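PDB 7KPO: response regulator from Vibrio cholerae O1 biovar El Tor, which probably binds DNA through this domain, which belongs to the sensor histidine kinase ChiS. Local coordinates for residues A[76-81]-A[96-101]. Numbering follows the deposited sequence.
With SO4 (sulfate ion), chain D.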
loop_
_atom_site.group_PDB
_atom_site.type_symbol
_atom_site.label_atom_id
_atom_site.label_comp_id
_atom_site.label_asym_id
_atom_site.label_seq_id
_atom_site.Cartn_x
_atom_site.Cartn_y
_atom_site.Cartn_z
ATOM N N SER A 76 5.503 3.112 11.933
ATOM C CA SER A 76 6.391 3.929 11.069
ATOM C C SER A 76 6.302 3.436 9.619
ATOM O O SER A 76 6.162 4.266 8.702
ATOM C CB SER A 76 7.804 3.877 11.567
ATOM O OG SER A 76 7.906 4.441 12.864
ATOM N N LEU A 77 6.419 2.118 9.421
ATOM C CA LEU A 77 6.306 1.543 8.059
ATOM C C LEU A 77 4.925 1.897 7.486
ATOM O O LEU A 77 4.849 2.317 6.321
ATOM C CB LEU A 77 6.504 0.023 8.109
ATOM C CG LEU A 77 7.797 -0.485 8.753
ATOM C CD1 LEU A 77 7.855 -2.001 8.709
ATOM C CD2 LEU A 77 9.029 0.095 8.087
ATOM N N ASP A 78 3.868 1.765 8.291
ATOM C CA ASP A 78 2.487 2.068 7.823
ATOM C C ASP A 78 2.358 3.556 7.467
ATOM O O ASP A 78 1.739 3.871 6.441
ATOM C CB ASP A 78 1.449 1.677 8.876
ATOM C CG ASP A 78 1.293 0.178 9.074
ATOM O OD1 ASP A 78 1.801 -0.585 8.233
ATOM O OD2 ASP A 78 0.678 -0.211 10.081
ATOM N N TYR A 79 2.924 4.437 8.288
ATOM C CA TYR A 79 2.827 5.898 8.038
ATOM C C TYR A 79 3.513 6.245 6.714
ATOM O O TYR A 79 2.956 6.987 5.879
ATOM C CB TYR A 79 3.461 6.682 9.185
ATOM C CG TYR A 79 3.345 8.174 9.027
ATOM C CD1 TYR A 79 4.269 8.889 8.285
ATOM C CD2 TYR A 79 2.296 8.869 9.606
ATOM C CE1 TYR A 79 4.162 10.259 8.129
ATOM C CE2 TYR A 79 2.174 10.240 9.459
ATOM C CZ TYR A 79 3.113 10.938 8.720
ATOM O OH TYR A 79 3.008 12.289 8.570
ATOM N N ILE A 80 4.722 5.724 6.530
ATOM C CA ILE A 80 5.498 6.007 5.291
ATOM C C ILE A 80 4.740 5.456 4.074
ATOM O O ILE A 80 4.629 6.183 3.071
ATOM C CB ILE A 80 6.932 5.476 5.451
ATOM C CG1 ILE A 80 7.659 6.338 6.491
ATOM C CG2 ILE A 80 7.655 5.443 4.113
ATOM C CD1 ILE A 80 8.979 5.788 6.969
ATOM N N LEU A 81 4.191 4.244 4.168
ATOM C CA LEU A 81 3.447 3.662 3.014
ATOM C C LEU A 81 2.128 4.428 2.790
ATOM O O LEU A 81 1.687 4.533 1.627
ATOM C CB LEU A 81 3.225 2.166 3.266
ATOM C CG LEU A 81 4.482 1.295 3.201
ATOM C CD1 LEU A 81 4.191 -0.118 3.688
ATOM C CD2 LEU A 81 5.061 1.271 1.790
HETATM N N MSE A 96 7.192 -6.186 1.780
HETATM C CA MSE A 96 7.616 -7.550 2.046
HETATM C C MSE A 96 8.277 -7.642 3.423
HETATM O O MSE A 96 8.036 -8.600 4.158
HETATM C CB MSE A 96 8.522 -8.032 0.910
HETATM C CG MSE A 96 7.802 -8.191 -0.422
HETATM SE SE MSE A 96 6.617 -9.740 -0.464
HETATM C CE MSE A 96 7.822 -11.276 -0.466
ATOM N N GLN A 97 9.095 -6.648 3.788
ATOM C CA GLN A 97 9.758 -6.676 5.085
ATOM C C GLN A 97 8.709 -6.480 6.193
ATOM O O GLN A 97 8.852 -7.117 7.257
ATOM C CB GLN A 97 10.893 -5.647 5.128
ATOM C CG GLN A 97 12.042 -5.960 4.171
ATOM C CD GLN A 97 12.929 -7.090 4.638
ATOM O OE1 GLN A 97 13.498 -7.045 5.722
ATOM N NE2 GLN A 97 13.121 -8.081 3.784
ATOM N N ARG A 98 7.701 -5.635 5.952
ATOM C CA ARG A 98 6.612 -5.434 6.948
ATOM C C ARG A 98 5.924 -6.783 7.190
ATOM O O ARG A 98 5.710 -7.151 8.355
ATOM C CB ARG A 98 5.582 -4.410 6.450
ATOM C CG ARG A 98 4.326 -4.306 7.313
ATOM C CD ARG A 98 3.347 -3.220 6.888
ATOM N NE ARG A 98 2.815 -3.338 5.534
ATOM C CZ ARG A 98 1.949 -2.488 4.978
ATOM N NH1 ARG A 98 1.500 -1.438 5.651
ATOM N NH2 ARG A 98 1.535 -2.690 3.742
ATOM N N ASP A 99 5.582 -7.494 6.116
ATOM C CA ASP A 99 4.890 -8.800 6.273
ATOM C C ASP A 99 5.792 -9.798 6.999
ATOM O O ASP A 99 5.292 -10.560 7.837
ATOM C CB ASP A 99 4.453 -9.365 4.922
ATOM C CG ASP A 99 3.206 -8.707 4.361
ATOM O OD1 ASP A 99 2.756 -7.703 4.956
ATOM O OD2 ASP A 99 2.677 -9.225 3.358
ATOM N N LYS A 100 7.089 -9.768 6.705
ATOM C CA LYS A 100 8.047 -10.696 7.360
ATOM C C LYS A 100 8.036 -10.420 8.871
ATOM O O LYS A 100 7.854 -11.371 9.654
ATOM C CB LYS A 100 9.430 -10.505 6.732
ATOM C CG LYS A 100 10.503 -11.498 7.156
ATOM C CD LYS A 100 11.839 -11.214 6.496
ATOM C CE LYS A 100 12.912 -12.235 6.811
ATOM N NZ LYS A 100 12.549 -13.580 6.309
ATOM N N LEU A 101 8.190 -9.155 9.261
ATOM C CA LEU A 101 8.179 -8.793 10.703
ATOM C C LEU A 101 6.881 -9.274 11.349
ATOM O O LEU A 101 6.948 -9.917 12.410
ATOM C CB LEU A 101 8.289 -7.275 10.851
ATOM C CG LEU A 101 9.676 -6.699 10.610
ATOM C CD1 LEU A 101 9.636 -5.178 10.592
ATOM C CD2 LEU A 101 10.643 -7.208 11.668
HETATM S S SO4 D . -0.262 0.137 1.969
HETATM O O1 SO4 D . -1.467 0.033 1.185
HETATM O O2 SO4 D . 0.820 -0.537 1.289
HETATM O O3 SO4 D . -0.470 -0.482 3.250
HETATM O O4 SO4 D . 0.061 1.530 2.147
#
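R98 reaches D78 and L81 with CG anti to its backbone N (chi1 171°) and a bend at chi3 (60°) that turns NE out of the extended line of the chain. D78 crosses the arginine at about a right angle. The salt bridge is a hydrogen bond from NH1 of R98 to OD1 of D78, 2.7 Å long; OD1 lies almost in the guanidinium plane, whereas NH1 stands above the carboxylate plane. L81 comes tip to tip with R98, its CD1 over the centre of one guanidinium face, 3.5 Å from CZ of R98. The two segments belong to helices 70-83 and 89-106, an antiparallel helical hairpin whose axes here approach to 11.0 Å at 154°, with helix 2-27 packed against L77 and L101. CD1 of L77 lies 4.0 Å from CB of R98 and, in one of the two conformers of L101, 4.1 Å from its CD1. A sulfate, probably from the crystallisation liquor, accepts hydrogen bonds at O3 from NH1 (3.2 Å) and NH2 (3.0 Å) of R98. R91, with K85 and R91 of the second subunit, also hydrogen-bonds to the ion, placing the guanidinium in a cluster of basic groups where the two chains meet.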